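Local coordinates for protein methionine gamma-lyase (Trichomonas vaginalis, PDB 1PFF) that belongs to the Cys/Met metabolism family of pyridoxal-phosphate-dependent enzymes and probably works with that cofactor, at residues L262-V267 with L323-D328. Sequence-based numbering, arbitrary orientation.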
ATOM      1  N   LEU A 262      35.342  -7.662   7.618  1.00 21.04           N
ATOM      2  CA  LEU A 262      33.978  -7.135   7.584  1.00 22.02           C
ATOM      3  C   LEU A 262      33.914  -5.651   7.939  1.00 22.48           C
ATOM      4  O   LEU A 262      33.052  -4.929   7.434  1.00 21.99           O
ATOM      5  CB  LEU A 262      33.030  -7.941   8.485  1.00 22.35           C
ATOM      6  CG  LEU A 262      32.625  -9.373   8.085  1.00 23.96           C
ATOM      7  CD1 LEU A 262      31.170  -9.664   8.455  1.00 24.88           C
ATOM      8  CD2 LEU A 262      32.874  -9.677   6.619  1.00 24.45           C
ATOM      9  N   ASP A 263      34.833  -5.200   8.796  1.00 22.94           N
ATOM     10  CA  ASP A 263      34.940  -3.775   9.124  1.00 23.86           C
ATOM     11  C   ASP A 263      35.346  -2.933   7.906  1.00 23.95           C
ATOM     12  O   ASP A 263      35.167  -1.712   7.899  1.00 24.07           O
ATOM     13  CB  ASP A 263      35.913  -3.549  10.295  1.00 24.22           C
ATOM     14  CG  ASP A 263      35.287  -3.864  11.662  1.00 25.77           C
ATOM     15  OD1 ASP A 263      34.049  -3.799  11.806  1.00 29.70           O
ATOM     16  OD2 ASP A 263      35.954  -4.183  12.666  1.00 28.61           O
ATOM     17  N   ASN A 264      35.883  -3.595   6.879  1.00 23.90           N
ATOM     18  CA  ASN A 264      36.365  -2.919   5.677  1.00 23.87           C
ATOM     19  C   ASN A 264      35.572  -3.180   4.393  1.00 23.96           C
ATOM     20  O   ASN A 264      36.040  -2.871   3.296  1.00 23.85           O
ATOM     21  CB  ASN A 264      37.841  -3.222   5.469  1.00 23.91           C
ATOM     22  CG  ASN A 264      38.715  -2.396   6.370  1.00 24.78           C
ATOM     23  OD1 ASN A 264      39.044  -1.255   6.047  1.00 26.68           O
ATOM     24  ND2 ASN A 264      39.068  -2.947   7.525  1.00 23.88           N
ATOM     25  N   CYS A 265      34.378  -3.746   4.539  1.00 23.57           N
ATOM     26  CA  CYS A 265      33.451  -3.868   3.423  1.00 23.82           C
ATOM     27  C   CYS A 265      32.593  -2.609   3.350  1.00 24.69           C
ATOM     28  O   CYS A 265      32.024  -2.168   4.349  1.00 24.87           O
ATOM     29  CB  CYS A 265      32.589  -5.117   3.568  1.00 23.11           C
ATOM     30  SG  CYS A 265      33.544  -6.651   3.469  1.00 21.38           S
ATOM     31  N   HIS A 266      32.516  -2.037   2.156  1.00 25.40           N
ATOM     32  CA  HIS A 266      31.814  -0.781   1.943  1.00 26.33           C
ATOM     33  C   HIS A 266      30.628  -0.998   0.998  1.00 25.98           C
ATOM     34  O   HIS A 266      29.473  -0.834   1.405  1.00 26.46           O
ATOM     35  CB  HIS A 266      32.790   0.291   1.431  1.00 26.78           C
ATOM     36  CG  HIS A 266      34.011   0.459   2.293  1.00 29.59           C
ATOM     37  ND1 HIS A 266      34.115   1.434   3.263  1.00 32.85           N
ATOM     38  CD2 HIS A 266      35.177  -0.230   2.333  1.00 31.47           C
ATOM     39  CE1 HIS A 266      35.289   1.341   3.862  1.00 33.38           C
ATOM     40  NE2 HIS A 266      35.954   0.339   3.317  1.00 34.01           N
ATOM     41  N   VAL A 267      30.919  -1.398  -0.241  1.00 25.41           N
ATOM     42  CA  VAL A 267      29.897  -1.668  -1.260  1.00 24.73           C
ATOM     43  C   VAL A 267      29.076  -2.898  -0.872  1.00 24.44           C
ATOM     44  O   VAL A 267      27.846  -2.922  -1.007  1.00 24.00           O
ATOM     45  CB  VAL A 267      30.549  -1.856  -2.653  1.00 24.73           C
ATOM     46  CG1 VAL A 267      29.548  -2.380  -3.679  1.00 24.64           C
ATOM     47  CG2 VAL A 267      31.165  -0.553  -3.121  1.00 25.24           C
ATOM     48  N   LEU A 323      36.100  -6.190  -1.804  1.00 19.59           N
ATOM     49  CA  LEU A 323      36.581  -7.344  -1.059  1.00 19.90           C
ATOM     50  C   LEU A 323      38.104  -7.428  -1.060  1.00 20.37           C
ATOM     51  O   LEU A 323      38.705  -7.774  -0.044  1.00 20.34           O
ATOM     52  CB  LEU A 323      35.968  -8.633  -1.611  1.00 19.23           C
ATOM     53  CG  LEU A 323      34.459  -8.804  -1.411  1.00 19.04           C
ATOM     54  CD1 LEU A 323      33.956  -9.961  -2.257  1.00 16.32           C
ATOM     55  CD2 LEU A 323      34.088  -9.020   0.060  1.00 18.76           C
ATOM     56  N   LYS A 324      38.716  -7.101  -2.197  1.00 20.68           N
ATOM     57  CA  LYS A 324      40.167  -7.145  -2.341  1.00 21.43           C
ATOM     58  C   LYS A 324      40.853  -6.210  -1.347  1.00 21.34           C
ATOM     59  O   LYS A 324      41.814  -6.601  -0.689  1.00 21.41           O
ATOM     60  CB  LYS A 324      40.578  -6.795  -3.776  1.00 21.60           C
ATOM     61  CG  LYS A 324      42.034  -7.092  -4.093  1.00 23.15           C
ATOM     62  CD  LYS A 324      42.505  -6.330  -5.319  1.00 26.31           C
ATOM     63  CE  LYS A 324      43.841  -6.857  -5.829  1.00 28.40           C
ATOM     64  NZ  LYS A 324      44.347  -8.036  -5.052  1.00 30.83           N
ATOM     65  N   GLN A 325      40.341  -4.985  -1.240  1.00 21.26           N
ATOM     66  CA  GLN A 325      40.846  -3.999  -0.292  1.00 21.29           C
ATOM     67  C   GLN A 325      40.737  -4.498   1.156  1.00 21.14           C
ATOM     68  O   GLN A 325      41.687  -4.366   1.942  1.00 20.60           O
ATOM     69  CB  GLN A 325      40.108  -2.667  -0.483  1.00 21.58           C
ATOM     70  CG  GLN A 325      40.533  -1.559   0.479  1.00 23.02           C
ATOM     71  CD  GLN A 325      39.796  -1.620   1.820  1.00 24.72           C
ATOM     72  OE1 GLN A 325      38.615  -1.966   1.873  1.00 25.62           O
ATOM     73  NE2 GLN A 325      40.493  -1.284   2.893  1.00 25.01           N
ATOM     74  N   ALA A 326      39.585  -5.077   1.493  1.00 20.79           N
ATOM     75  CA  ALA A 326      39.328  -5.604   2.835  1.00 21.01           C
ATOM     76  C   ALA A 326      40.223  -6.800   3.177  1.00 21.21           C
ATOM     77  O   ALA A 326      40.844  -6.844   4.247  1.00 20.98           O
ATOM     78  CB  ALA A 326      37.853  -5.981   2.976  1.00 20.63           C
ATOM     79  N   LEU A 327      40.283  -7.762   2.260  1.00 21.70           N
ATOM     80  CA  LEU A 327      41.062  -8.978   2.454  1.00 22.44           C
ATOM     81  C   LEU A 327      42.569  -8.725   2.489  1.00 22.87           C
ATOM     82  O   LEU A 327      43.273  -9.369   3.262  1.00 23.05           O
ATOM     83  CB  LEU A 327      40.710 -10.017   1.386  1.00 22.34           C
ATOM     84  CG  LEU A 327      39.280 -10.557   1.502  1.00 22.60           C
ATOM     85  CD1 LEU A 327      38.796 -11.079   0.164  1.00 23.01           C
ATOM     86  CD2 LEU A 327      39.154 -11.622   2.599  1.00 21.64           C
ATOM     87  N   ASP A 328      43.055  -7.785   1.672  1.00 23.55           N
ATOM     88  CA  ASP A 328      44.487  -7.438   1.657  1.00 24.44           C
ATOM     89  C   ASP A 328      44.999  -6.973   3.024  1.00 25.37           C
ATOM     90  O   ASP A 328      46.170  -7.141   3.332  1.00 25.19           O
ATOM     91  CB  ASP A 328      44.801  -6.358   0.611  1.00 24.19           C
ATOM     92  CG  ASP A 328      44.849  -6.897  -0.817  1.00 23.81           C
ATOM     93  OD1 ASP A 328      44.847  -8.130  -1.020  1.00 23.46           O
ATOM     94  OD2 ASP A 328      44.896  -6.146  -1.810  1.00 21.93           O
TER
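Asn264 and Ala326 meet where the end of helix 255-263 and the loop after it lie against helix 316-328. In this PLP-dependent aminotransferase-like fold, both helices belong to the smaller, C-terminal part of the chain, which is built round a second mixed sheet. The backbones come close here: the CA atoms of Asn264 and Ala326 are 4.9 Å apart. Both CB atoms point into the interface, and Asn264 CB packs on Ala326 CB at 3.7 Å. The Ala326 methyl also lies 3.6 Å from Asn264 O.

From its CB the Asn264 side chain turns back to the preceding helix 255-263. CG lies beside the backbone N, anti to the carbonyl carbon, and ND2 is hydrogen-bonded to Lys260 O. Leu329, just past 323-328, also touches this side chain. Gln325 crosses the Asn264 side chain at about a right angle, and the two amide planes are 58° apart. CG of Gln325 is anti to its backbone N, and the chain then bends at chi2 (-85°), which turns CD toward 262-267. Which way round that amide sits is uncertain. The His266 ring plane is turned 56° from it.

Next to this, the contact is apolar. Cys265 SG lies 4.2 Å from Leu323 CD2 and 4.4 Å from Ala326 CB. Ile281 of strand 280-282 touches both Cys265 and Leu323, which ties this patch to the sheet. Leu323 also reaches Val210 and Phe213 of helix 183-216. Asp322, one residue before 323-328, accepts a hydrogen bond from His266 N at OD2.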